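Local coordinates for protein polycyclic ketone monooxygenase (Myceliophthora thermophila, PDB 5MQ6) that inserts a single oxygen atom next to the carbonyl of ketones, polycyclic ones above all, giving esters or lactones as an FAD-dependent Baeyer-Villiger monooxygenase that binds NADPH, at residues V272-T277 and Q283-L288; Y296-T301 and S458-A463; A413-A418 and V442-T447. All blocks are in the same frame, centred on the assembly; numbering follows the deposited sequence.

Interaction 1 of 3, residues V272-T277 and Q283-L288; sequences VGIIGT and QVVPKL. With NDP (NADPH dihydro-nicotinamide-adenine-dinucleotide phosphate), chain C.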
loop_
_atom_site.group_PDB
_atom_site.type_symbol
_atom_site.label_atom_id
_atom_site.label_comp_id
_atom_site.label_asym_id
_atom_site.label_seq_id
_atom_site.Cartn_x
_atom_site.Cartn_y
_atom_site.Cartn_z
ATOM N N VAL A 272 -7.563 27.596 -3.884
ATOM C CA VAL A 272 -6.960 26.317 -3.434
ATOM C C VAL A 272 -6.152 25.601 -4.550
ATOM O O VAL A 272 -6.652 25.433 -5.664
ATOM C CB VAL A 272 -8.061 25.369 -2.876
ATOM C CG1 VAL A 272 -7.471 24.073 -2.402
ATOM C CG2 VAL A 272 -8.848 26.005 -1.770
ATOM N N GLY A 273 -4.922 25.174 -4.248
ATOM C CA GLY A 273 -4.085 24.439 -5.193
ATOM C C GLY A 273 -4.005 22.993 -4.725
ATOM O O GLY A 273 -3.903 22.731 -3.512
ATOM N N ILE A 274 -4.052 22.045 -5.659
ATOM C CA ILE A 274 -3.723 20.612 -5.332
ATOM C C ILE A 274 -2.658 20.060 -6.268
ATOM O O ILE A 274 -2.816 20.111 -7.493
ATOM C CB ILE A 274 -4.956 19.699 -5.173
ATOM C CG1 ILE A 274 -4.528 18.250 -4.744
ATOM C CG2 ILE A 274 -5.811 19.644 -6.450
ATOM C CD1 ILE A 274 -5.628 17.461 -4.165
ATOM N N ILE A 275 -1.533 19.600 -5.697
ATOM C CA ILE A 275 -0.488 18.948 -6.501
ATOM C C ILE A 275 -0.741 17.476 -6.503
ATOM O O ILE A 275 -0.855 16.908 -5.454
ATOM C CB ILE A 275 0.904 19.236 -6.002
ATOM C CG1 ILE A 275 1.109 20.753 -6.068
ATOM C CG2 ILE A 275 1.987 18.540 -6.848
ATOM C CD1 ILE A 275 2.437 21.171 -5.542
ATOM N N GLY A 276 -0.888 16.897 -7.696
ATOM C CA GLY A 276 -1.100 15.461 -7.845
ATOM C C GLY A 276 -2.480 15.083 -8.392
ATOM O O GLY A 276 -3.549 15.742 -8.142
ATOM N N THR A 277 -2.457 13.995 -9.148
ATOM C CA THR A 277 -3.668 13.417 -9.764
ATOM C C THR A 277 -3.732 11.850 -9.569
ATOM O O THR A 277 -4.194 11.133 -10.463
ATOM C CB THR A 277 -3.724 13.841 -11.262
ATOM O OG1 THR A 277 -2.521 13.425 -11.915
ATOM C CG2 THR A 277 -3.777 15.370 -11.438
ATOM N N GLN A 283 -10.375 11.424 -5.453
ATOM C CA GLN A 283 -11.426 11.412 -4.434
ATOM C C GLN A 283 -11.599 12.826 -3.860
ATOM O O GLN A 283 -12.728 13.195 -3.562
ATOM C CB GLN A 283 -11.140 10.369 -3.332
ATOM C CG GLN A 283 -11.334 8.970 -3.804
ATOM C CD GLN A 283 -11.012 7.881 -2.750
ATOM O OE1 GLN A 283 -10.508 8.164 -1.655
ATOM N NE2 GLN A 283 -11.324 6.602 -3.093
ATOM N N VAL A 284 -10.512 13.597 -3.708
ATOM C CA VAL A 284 -10.559 14.878 -2.987
ATOM C C VAL A 284 -11.049 16.007 -3.903
ATOM O O VAL A 284 -11.755 16.893 -3.443
ATOM C CB VAL A 284 -9.189 15.347 -2.463
ATOM C CG1 VAL A 284 -9.410 16.430 -1.461
ATOM C CG2 VAL A 284 -8.539 14.281 -1.645
ATOM N N VAL A 285 -10.610 15.981 -5.152
ATOM C CA VAL A 285 -10.860 17.100 -6.082
ATOM C C VAL A 285 -12.330 17.522 -6.150
ATOM O O VAL A 285 -12.619 18.665 -6.071
ATOM C CB VAL A 285 -10.292 16.827 -7.439
ATOM C CG1 VAL A 285 -10.964 17.692 -8.515
ATOM C CG2 VAL A 285 -8.827 17.144 -7.456
ATOM N N PRO A 286 -13.266 16.585 -6.226
ATOM C CA PRO A 286 -14.637 17.029 -6.223
ATOM C C PRO A 286 -15.138 17.766 -4.955
ATOM O O PRO A 286 -16.095 18.608 -5.010
ATOM C CB PRO A 286 -15.414 15.726 -6.405
ATOM C CG PRO A 286 -14.470 14.855 -7.229
ATOM C CD PRO A 286 -13.120 15.187 -6.691
ATOM N N LYS A 287 -14.527 17.407 -3.824
ATOM C CA LYS A 287 -14.953 17.866 -2.544
ATOM C C LYS A 287 -14.391 19.233 -2.413
ATOM O O LYS A 287 -15.042 20.048 -1.845
ATOM C CB LYS A 287 -14.394 17.008 -1.402
ATOM C CG LYS A 287 -14.814 15.592 -1.494
ATOM C CD LYS A 287 -16.301 15.390 -1.394
ATOM C CE LYS A 287 -16.569 13.926 -1.567
ATOM N NZ LYS A 287 -18.009 13.654 -1.606
ATOM N N LEU A 288 -13.180 19.449 -2.921
ATOM C CA LEU A 288 -12.581 20.769 -2.951
ATOM C C LEU A 288 -13.336 21.738 -3.858
ATOM O O LEU A 288 -13.506 22.909 -3.461
ATOM C CB LEU A 288 -11.135 20.734 -3.321
ATOM C CG LEU A 288 -10.173 20.052 -2.289
ATOM C CD1 LEU A 288 -8.788 20.012 -2.837
ATOM C CD2 LEU A 288 -10.127 20.752 -0.917
HETATM P PA NDP C . 0.310 8.853 -5.810
HETATM O O1A NDP C . 1.838 8.632 -5.536
HETATM O O2A NDP C . -0.560 7.823 -6.486
HETATM O O5B NDP C . 0.180 10.285 -6.526
HETATM C C5B NDP C . 1.058 11.362 -6.273
HETATM C C4B NDP C . 0.725 12.356 -7.367
HETATM O O4B NDP C . 1.583 13.522 -7.251
HETATM C C3B NDP C . 0.927 11.747 -8.758
HETATM O O3B NDP C . -0.233 12.026 -9.565
HETATM C C2B NDP C . 2.201 12.442 -9.187
HETATM O O2B NDP C . 2.389 12.513 -10.630
HETATM C C1B NDP C . 2.072 13.797 -8.529
HETATM N N9A NDP C . 3.368 14.476 -8.479
HETATM C C8A NDP C . 4.558 14.010 -7.979
HETATM N N7A NDP C . 5.541 14.915 -8.147
HETATM C C5A NDP C . 4.932 15.954 -8.773
HETATM C C6A NDP C . 5.394 17.239 -9.281
HETATM N N6A NDP C . 6.677 17.542 -9.124
HETATM N N1A NDP C . 4.487 18.046 -9.871
HETATM C C2A NDP C . 3.166 17.719 -10.037
HETATM N N3A NDP C . 2.648 16.552 -9.620
HETATM C C4A NDP C . 3.507 15.670 -8.998
HETATM O O3 NDP C . -0.447 9.146 -4.437
HETATM P PN NDP C . -2.029 9.008 -4.011
HETATM O O1N NDP C . -2.078 9.513 -2.533
HETATM O O2N NDP C . -2.936 9.708 -4.997
HETATM O O5D NDP C . -2.345 7.422 -4.072
HETATM C C5D NDP C . -1.442 6.513 -3.355
HETATM C C4D NDP C . -2.050 5.130 -3.211
HETATM O O4D NDP C . -3.158 5.152 -2.284
HETATM C C3D NDP C . -2.750 4.729 -4.511
HETATM O O3D NDP C . -1.885 4.476 -5.682
HETATM C C2D NDP C . -3.739 3.650 -4.019
HETATM O O2D NDP C . -3.055 2.379 -3.766
HETATM C C1D NDP C . -4.297 4.342 -2.776
HETATM P P2B NDP C . 3.196 11.321 -11.379
HETATM O O1X NDP C . 4.436 11.086 -10.505
HETATM O O2X NDP C . 3.655 11.837 -12.726
HETATM O O3X NDP C . 2.204 10.167 -11.576
#
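From Val-272 to Ile-275 the chain is a strand whose short axis runs nearly antiparallel (173°) to the helical segment carrying Val-284, Val-285 and Leu-288, at a closest approach of 10.5 Å. That separation is bridged by side chains alone. Ile-274 does most of the work through two branches. Its CG2 meets Val-285 CG2 at 4.0 Å, the tightest approach of the interface, while its CD1 reaches Leu-288 CD1 at 4.3 Å and grazes Val-284 CB at 4.5 Å. The isoleucine's first torsion (-176°) carries CG1 opposite the backbone N, and this sends CD1 between Val-284 and Leu-288 while CG2 is left to face Val-285. Two residues earlier on the strand, Val-272 CG1 rests against the same Leu-288 CD1 at 4.3 Å, so a single methyl group serves both strand residues. All five touching residues are buried. The helix is kinked at Pro-286, whose nitrogen has no hydrogen to give; across the kink, Val-284 O accepts from both Lys-287 N and Leu-288 N.

At the strand's far end the chain turns onto the cofactor. Thr-277 N donates to O3B of NADPH at 3.0 Å, the angle at the hydrogen being 159°, and Ile-275 CG2 lies 3.5 Å from N3A of the adenine. Gly-276 CA comes within 3.4 Å of O4B; a beta carbon here would collide with that oxygen and with the preceding carbonyl. Strand 271-275, helix 279-289 and strand 294-299 form a beta-alpha-beta unit, and Gly-276 probably opens a Rossmann-type GxGxxA motif in its turn; together these are consistent with a Rossmann-type dinucleotide-binding fold, here holding the adenosine half of NADPH.

Interaction 2 of 3, residues Y296-T301 and S458-A463; sequences YVFQRT and SGLVVA. With NDP (NADPH dihydro-nicotinamide-adenine-dinucleotide phosphate), chain C.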
loop_
_atom_site.group_PDB
_atom_site.type_symbol
_atom_site.label_atom_id
_atom_site.label_comp_id
_atom_site.label_asym_id
_atom_site.label_seq_id
_atom_site.Cartn_x
_atom_site.Cartn_y
_atom_site.Cartn_z
ATOM N N TYR A 296 -7.196 24.973 -8.486
ATOM C CA TYR A 296 -6.217 24.676 -9.458
ATOM C C TYR A 296 -5.661 23.273 -9.184
ATOM O O TYR A 296 -5.203 23.005 -8.074
ATOM C CB TYR A 296 -5.081 25.686 -9.394
ATOM C CG TYR A 296 -5.584 27.059 -9.803
ATOM C CD1 TYR A 296 -6.411 27.795 -8.939
ATOM C CD2 TYR A 296 -5.303 27.584 -11.063
ATOM C CE1 TYR A 296 -6.907 29.021 -9.304
ATOM C CE2 TYR A 296 -5.792 28.828 -11.437
ATOM C CZ TYR A 296 -6.586 29.529 -10.544
ATOM O OH TYR A 296 -7.113 30.745 -10.833
ATOM N N VAL A 297 -5.677 22.407 -10.202
ATOM C CA VAL A 297 -5.178 21.077 -10.081
ATOM C C VAL A 297 -3.892 20.942 -10.863
ATOM O O VAL A 297 -3.876 21.092 -12.075
ATOM C CB VAL A 297 -6.179 20.074 -10.615
ATOM C CG1 VAL A 297 -5.521 18.709 -10.626
ATOM C CG2 VAL A 297 -7.485 20.086 -9.806
ATOM N N PHE A 298 -2.803 20.639 -10.158
ATOM C CA PHE A 298 -1.475 20.569 -10.783
ATOM C C PHE A 298 -1.061 19.142 -11.105
ATOM O O PHE A 298 -0.808 18.332 -10.225
ATOM C CB PHE A 298 -0.423 21.323 -9.956
ATOM C CG PHE A 298 -0.779 22.796 -9.700
ATOM C CD1 PHE A 298 -1.701 23.153 -8.722
ATOM C CD2 PHE A 298 -0.198 23.810 -10.452
ATOM C CE1 PHE A 298 -2.035 24.489 -8.457
ATOM C CE2 PHE A 298 -0.549 25.157 -10.219
ATOM C CZ PHE A 298 -1.479 25.490 -9.235
ATOM N N GLN A 299 -0.947 18.873 -12.400
ATOM C CA GLN A 299 -0.811 17.543 -12.947
ATOM C C GLN A 299 0.527 17.317 -13.692
ATOM O O GLN A 299 0.973 18.078 -14.579
ATOM C CB GLN A 299 -1.937 17.294 -13.941
ATOM C CG GLN A 299 -1.908 15.859 -14.529
ATOM C CD GLN A 299 -3.037 15.641 -15.524
ATOM O OE1 GLN A 299 -4.177 15.298 -15.155
ATOM N NE2 GLN A 299 -2.746 15.913 -16.791
ATOM N N ARG A 300 1.153 16.226 -13.344
ATOM C CA ARG A 300 2.295 15.752 -14.124
ATOM C C ARG A 300 1.959 14.535 -14.923
ATOM O O ARG A 300 2.434 14.411 -16.040
ATOM C CB ARG A 300 3.417 15.487 -13.175
ATOM C CG ARG A 300 4.730 15.052 -13.716
ATOM C CD ARG A 300 5.207 14.016 -12.715
ATOM N NE ARG A 300 6.607 13.890 -12.760
ATOM C CZ ARG A 300 7.427 14.209 -11.782
ATOM N NH1 ARG A 300 7.012 14.653 -10.594
ATOM N NH2 ARG A 300 8.703 14.043 -12.007
ATOM N N THR A 301 1.154 13.624 -14.392
ATOM C CA THR A 301 0.623 12.481 -15.181
ATOM C C THR A 301 -0.839 12.215 -14.864
ATOM O O THR A 301 -1.200 11.916 -13.733
ATOM C CB THR A 301 1.434 11.196 -14.982
ATOM O OG1 THR A 301 2.801 11.496 -15.187
ATOM C CG2 THR A 301 1.104 10.109 -16.027
ATOM N N SER A 458 3.696 33.430 -2.856
ATOM C CA SER A 458 2.278 33.519 -3.166
ATOM C C SER A 458 1.757 32.303 -3.930
ATOM O O SER A 458 0.558 32.086 -3.974
ATOM C CB SER A 458 1.961 34.828 -3.918
ATOM O OG SER A 458 2.359 34.811 -5.292
ATOM N N GLY A 459 2.640 31.522 -4.534
ATOM C CA GLY A 459 2.170 30.317 -5.201
ATOM C C GLY A 459 3.168 29.446 -5.919
ATOM O O GLY A 459 4.270 29.291 -5.459
ATOM N N LEU A 460 2.755 28.881 -7.060
ATOM C CA LEU A 460 3.601 27.994 -7.880
ATOM C C LEU A 460 3.893 28.598 -9.252
ATOM O O LEU A 460 3.129 29.405 -9.762
ATOM C CB LEU A 460 2.908 26.626 -8.088
ATOM C CG LEU A 460 2.680 25.592 -6.979
ATOM C CD1 LEU A 460 3.911 25.467 -6.103
ATOM C CD2 LEU A 460 1.477 25.906 -6.126
ATOM N N VAL A 461 4.960 28.136 -9.860
ATOM C CA VAL A 461 5.254 28.455 -11.240
ATOM C C VAL A 461 5.320 27.154 -12.082
ATOM O O VAL A 461 5.862 26.105 -11.664
ATOM C CB VAL A 461 6.477 29.412 -11.392
ATOM C CG1 VAL A 461 7.308 29.414 -10.140
ATOM C CG2 VAL A 461 7.373 29.118 -12.611
ATOM N N VAL A 462 4.693 27.241 -13.254
ATOM C CA VAL A 462 4.743 26.223 -14.280
ATOM C C VAL A 462 5.032 26.940 -15.588
ATOM O O VAL A 462 4.284 27.859 -15.948
ATOM C CB VAL A 462 3.380 25.507 -14.419
ATOM C CG1 VAL A 462 3.409 24.505 -15.583
ATOM C CG2 VAL A 462 2.998 24.837 -13.109
ATOM N N ALA A 463 6.068 26.483 -16.302
ATOM C CA ALA A 463 6.567 27.103 -17.548
ATOM C C ALA A 463 6.516 28.625 -17.456
ATOM O O ALA A 463 5.882 29.296 -18.269
ATOM C CB ALA A 463 5.804 26.588 -18.774
HETATM P PA NDP C . 0.310 8.853 -5.810
HETATM O O1A NDP C . 1.838 8.632 -5.536
HETATM O O2A NDP C . -0.560 7.823 -6.486
HETATM O O5B NDP C . 0.180 10.285 -6.526
HETATM C C5B NDP C . 1.058 11.362 -6.273
HETATM C C4B NDP C . 0.725 12.356 -7.367
HETATM O O4B NDP C . 1.583 13.522 -7.251
HETATM C C3B NDP C . 0.927 11.747 -8.758
HETATM O O3B NDP C . -0.233 12.026 -9.565
HETATM C C2B NDP C . 2.201 12.442 -9.187
HETATM O O2B NDP C . 2.389 12.513 -10.630
HETATM C C1B NDP C . 2.072 13.797 -8.529
HETATM N N9A NDP C . 3.368 14.476 -8.479
HETATM C C8A NDP C . 4.558 14.010 -7.979
HETATM N N7A NDP C . 5.541 14.915 -8.147
HETATM C C5A NDP C . 4.932 15.954 -8.773
HETATM C C6A NDP C . 5.394 17.239 -9.281
HETATM N N6A NDP C . 6.677 17.542 -9.124
HETATM N N1A NDP C . 4.487 18.046 -9.871
HETATM C C2A NDP C . 3.166 17.719 -10.037
HETATM N N3A NDP C . 2.648 16.552 -9.620
HETATM C C4A NDP C . 3.507 15.670 -8.998
HETATM O O3 NDP C . -0.447 9.146 -4.437
HETATM P PN NDP C . -2.029 9.008 -4.011
HETATM O O1N NDP C . -2.078 9.513 -2.533
HETATM O O2N NDP C . -2.936 9.708 -4.997
HETATM O O5D NDP C . -2.345 7.422 -4.072
HETATM C C5D NDP C . -1.442 6.513 -3.355
HETATM C C4D NDP C . -2.050 5.130 -3.211
HETATM O O4D NDP C . -3.158 5.152 -2.284
HETATM C C3D NDP C . -2.750 4.729 -4.511
HETATM O O3D NDP C . -1.885 4.476 -5.682
HETATM C C2D NDP C . -3.739 3.650 -4.019
HETATM O O2D NDP C . -3.055 2.379 -3.766
HETATM C C1D NDP C . -4.297 4.342 -2.776
HETATM P P2B NDP C . 3.196 11.321 -11.379
HETATM O O1X NDP C . 4.436 11.086 -10.505
HETATM O O2X NDP C . 3.655 11.837 -12.726
HETATM O O3X NDP C . 2.204 10.167 -11.576
#
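Phe-298 meets Leu-460 and Val-462 because its first torsion (-56°) sets CG beside the backbone N, carrying the ring out from its strand to segment 458-463. The backbones stay well apart, the nearest pair of CA atoms being those of Phe-298 and Val-462 at 9.1 Å, so the ring has to span the interval. Val-462 CG2 comes in at the ring edge, near its plane, 4.3 Å from Phe-298 CD2. Leu-460 CD2 approaches obliquely near the ring's far end, 4.3 Å from Phe-298 CZ. Val-445 of the neighbouring strand touches both Phe-298 and Val-462 and continues the apolar layer, while Leu-460 also packs on Ala-455 within its own antiparallel sheet.

Beyond Phe-298 the same strand leads into the cofactor site. Arg-300 leaves the main chain with CG opposite the backbone N (-177°), and its chain then bends at chi2 (-141°), which turns the guanidinium to the adenine: NH1 lies 2.9 Å from N7A of NADPH, with N7A at the edge of the flat group and in its plane. With a leucine in place of Arg-300, N7A is likely to lose this polar neighbour and the 2'-phosphate a nearby positive charge. Thr-301 OG1 donates to phosphate oxygen O2X at 2.6 Å, although the placement of that oxygen is less certain, and Arg-33 bonds to the same hydroxyl.

The evidence thus separates two kinds of chemistry along one short segment. Between the two protein segments everything is apolar and buried, which implies that their association rests on hydrophobic packing; past the strand's end, a guanidinium and a hydroxyl gather near the adenosine 2'-phosphate, consistent with the use of NADPH rather than NADH.

Interaction 3 of 3, residues A413-A418 and V442-T447; sequences AAKLKA and VHLVDT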
loop_
_atom_site.group_PDB
_atom_site.type_symbol
_atom_site.label_atom_id
_atom_site.label_comp_id
_atom_site.label_asym_id
_atom_site.label_seq_id
_atom_site.Cartn_x
_atom_site.Cartn_y
_atom_site.Cartn_z
ATOM N N ALA A 413 -10.019 17.769 -21.939
ATOM C CA ALA A 413 -10.142 16.345 -22.221
ATOM C C ALA A 413 -8.834 15.738 -22.713
ATOM O O ALA A 413 -8.419 14.676 -22.270
ATOM C CB ALA A 413 -11.265 16.098 -23.211
ATOM N N ALA A 414 -8.155 16.439 -23.583
ATOM C CA ALA A 414 -6.880 15.971 -24.100
ATOM C C ALA A 414 -5.810 15.758 -23.013
ATOM O O ALA A 414 -4.997 14.803 -23.100
ATOM C CB ALA A 414 -6.312 16.959 -25.142
ATOM N N LYS A 415 -5.779 16.680 -22.062
ATOM C CA LYS A 415 -4.803 16.647 -20.972
ATOM C C LYS A 415 -5.135 15.608 -19.891
ATOM O O LYS A 415 -4.255 15.193 -19.135
ATOM C CB LYS A 415 -4.697 18.039 -20.344
ATOM C CG LYS A 415 -3.993 19.004 -21.250
ATOM C CD LYS A 415 -4.308 20.418 -20.840
ATOM C CE LYS A 415 -3.417 21.384 -21.604
ATOM N NZ LYS A 415 -3.802 22.791 -21.284
ATOM N N LEU A 416 -6.384 15.171 -19.839
ATOM C CA LEU A 416 -6.826 14.237 -18.827
ATOM C C LEU A 416 -6.730 12.785 -19.224
ATOM O O LEU A 416 -6.960 11.910 -18.395
ATOM C CB LEU A 416 -8.216 14.588 -18.396
ATOM C CG LEU A 416 -8.310 15.817 -17.455
ATOM C CD1 LEU A 416 -9.747 16.242 -17.278
ATOM C CD2 LEU A 416 -7.671 15.495 -16.072
ATOM N N LYS A 417 -6.419 12.557 -20.496
ATOM C CA LYS A 417 -6.305 11.263 -21.097
ATOM C C LYS A 417 -4.972 10.689 -20.707
ATOM O O LYS A 417 -3.938 11.378 -20.843
ATOM C CB LYS A 417 -6.418 11.330 -22.624
ATOM C CG LYS A 417 -7.883 11.229 -23.022
ATOM C CD LYS A 417 -8.074 10.965 -24.499
ATOM C CE LYS A 417 -8.225 12.252 -25.233
ATOM N NZ LYS A 417 -8.656 11.912 -26.621
ATOM N N ALA A 418 -4.980 9.446 -20.225
ATOM C CA ALA A 418 -3.725 8.784 -19.913
ATOM C C ALA A 418 -3.354 7.833 -21.023
ATOM O O ALA A 418 -4.226 7.111 -21.535
ATOM C CB ALA A 418 -3.848 8.052 -18.598
ATOM N N VAL A 442 -12.915 25.372 -11.745
ATOM C CA VAL A 442 -11.860 24.355 -11.729
ATOM C C VAL A 442 -10.950 24.445 -12.946
ATOM O O VAL A 442 -11.437 24.440 -14.113
ATOM C CB VAL A 442 -12.496 22.951 -11.642
ATOM C CG1 VAL A 442 -11.450 21.779 -11.784
ATOM C CG2 VAL A 442 -13.412 22.850 -10.401
ATOM N N HIS A 443 -9.641 24.505 -12.682
ATOM C CA HIS A 443 -8.644 24.642 -13.726
ATOM C C HIS A 443 -7.589 23.585 -13.664
ATOM O O HIS A 443 -6.874 23.470 -12.710
ATOM C CB HIS A 443 -7.980 26.002 -13.575
ATOM C CG HIS A 443 -8.972 27.087 -13.277
ATOM N ND1 HIS A 443 -9.867 27.562 -14.220
ATOM C CD2 HIS A 443 -9.270 27.711 -12.117
ATOM C CE1 HIS A 443 -10.644 28.464 -13.660
ATOM N NE2 HIS A 443 -10.309 28.571 -12.381
ATOM N N LEU A 444 -7.489 22.794 -14.704
ATOM C CA LEU A 444 -6.420 21.856 -14.841
ATOM C C LEU A 444 -5.178 22.608 -15.265
ATOM O O LEU A 444 -5.199 23.328 -16.200
ATOM C CB LEU A 444 -6.773 20.740 -15.833
ATOM C CG LEU A 444 -5.638 19.690 -16.036
ATOM C CD1 LEU A 444 -5.271 18.922 -14.756
ATOM C CD2 LEU A 444 -5.984 18.714 -17.129
ATOM N N VAL A 445 -4.102 22.452 -14.536
ATOM C CA VAL A 445 -2.802 22.948 -14.909
ATOM C C VAL A 445 -1.877 21.787 -15.275
ATOM O O VAL A 445 -1.173 21.199 -14.428
ATOM C CB VAL A 445 -2.193 23.825 -13.747
ATOM C CG1 VAL A 445 -0.864 24.459 -14.152
ATOM C CG2 VAL A 445 -3.191 24.887 -13.274
ATOM N N ASP A 446 -1.825 21.445 -16.552
ATOM C CA ASP A 446 -0.870 20.387 -17.004
ATOM C C ASP A 446 0.555 20.879 -16.984
ATOM O O ASP A 446 0.795 22.026 -17.306
ATOM C CB ASP A 446 -1.213 19.881 -18.402
ATOM C CG ASP A 446 -0.514 18.638 -18.723
ATOM O OD1 ASP A 446 -0.795 17.646 -18.035
ATOM O OD2 ASP A 446 0.368 18.629 -19.605
ATOM N N THR A 447 1.507 20.015 -16.656
ATOM C CA THR A 447 2.911 20.382 -16.646
ATOM C C THR A 447 3.687 19.672 -17.725
ATOM O O THR A 447 4.914 19.553 -17.627
ATOM C CB THR A 447 3.591 20.054 -15.317
ATOM O OG1 THR A 447 3.558 18.650 -15.133
ATOM C CG2 THR A 447 2.908 20.721 -14.173
#
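Lys-415 and Asp-446 touch across this contact and also share a polar partner, the amide nitrogen NE2 of Gln-299, which is hydrogen-bonded to both Lys-415 O and Asp-446 OD1. One side-chain amide from the adjacent strand thereby ties the end of the helical segment to the end of the strand. The other carboxylate oxygen, Asp-446 OD2, takes the backbone N-H of Asp-448, so both oxygens are engaged and the carboxylate is probably hindered from rotating. The ammonium group of Lys-415 plays no part in this: its NZ stands 6.1 Å from Asp-446 OD2, too far for a salt bridge, although the opposite charges may still attract weakly.

What the lysine contributes is its aliphatic stem. The chain is extended beyond CG and passes obliquely across the aspartate, with CD 4.0 Å from Asp-446 CB and CG 4.1 Å from the same carbon. Closer to its root, Lys-415 CB is met by Leu-444 CD2 at 3.5 Å. Leu-444 holds CG opposite its backbone N (chi1 179°), and its CD2 methyl enters between Lys-415 and Leu-416. From there it meets Leu-416 CG at 3.7 Å and Leu-416 CD2 at 3.8 Å. The two leucine side chains run antiparallel, one alongside the other. Leu-416 is buried and packs further on Thr-403 of helix 378-406 and on Phe-437, whereas Lys-415 lies at the exposed margin.

The backbone evidence places the strand: Val-445 bonds to Val-297 and Gln-299, and nothing within the chain pairs with its other side. This is the packing of a helix end, 410-416, against the outermost strand, 442-446, of the five-stranded parallel sheet of the NADPH-binding Rossmann-type domain.

How the interactions relate
The three contacts are built on consecutive strands of one parallel sheet, 271-275, 294-299 and 442-446. Interactions 1 and 2, with centres 12 Å apart, are joined where Ile-274 O lies 2.7 Å from Phe-298 N, probably a hydrogen bond. Interactions 2 and 3 (centres 11 Å apart) meet at Val-297 O and Val-445 N, 2.8 Å, and at Gln-299 O and Thr-447 OG1, 2.7 Å. Interactions 1 and 3 do not touch. Along the chain, interaction 3 is nested in the loop that interaction 2 closes. Interactions 1 and 2 both touch NADPH; in interaction 3 the Asp-446 side chain remains about 9 Å away, and Thr-447 OG1, 5.2 Å from the cofactor's C2A, does not touch.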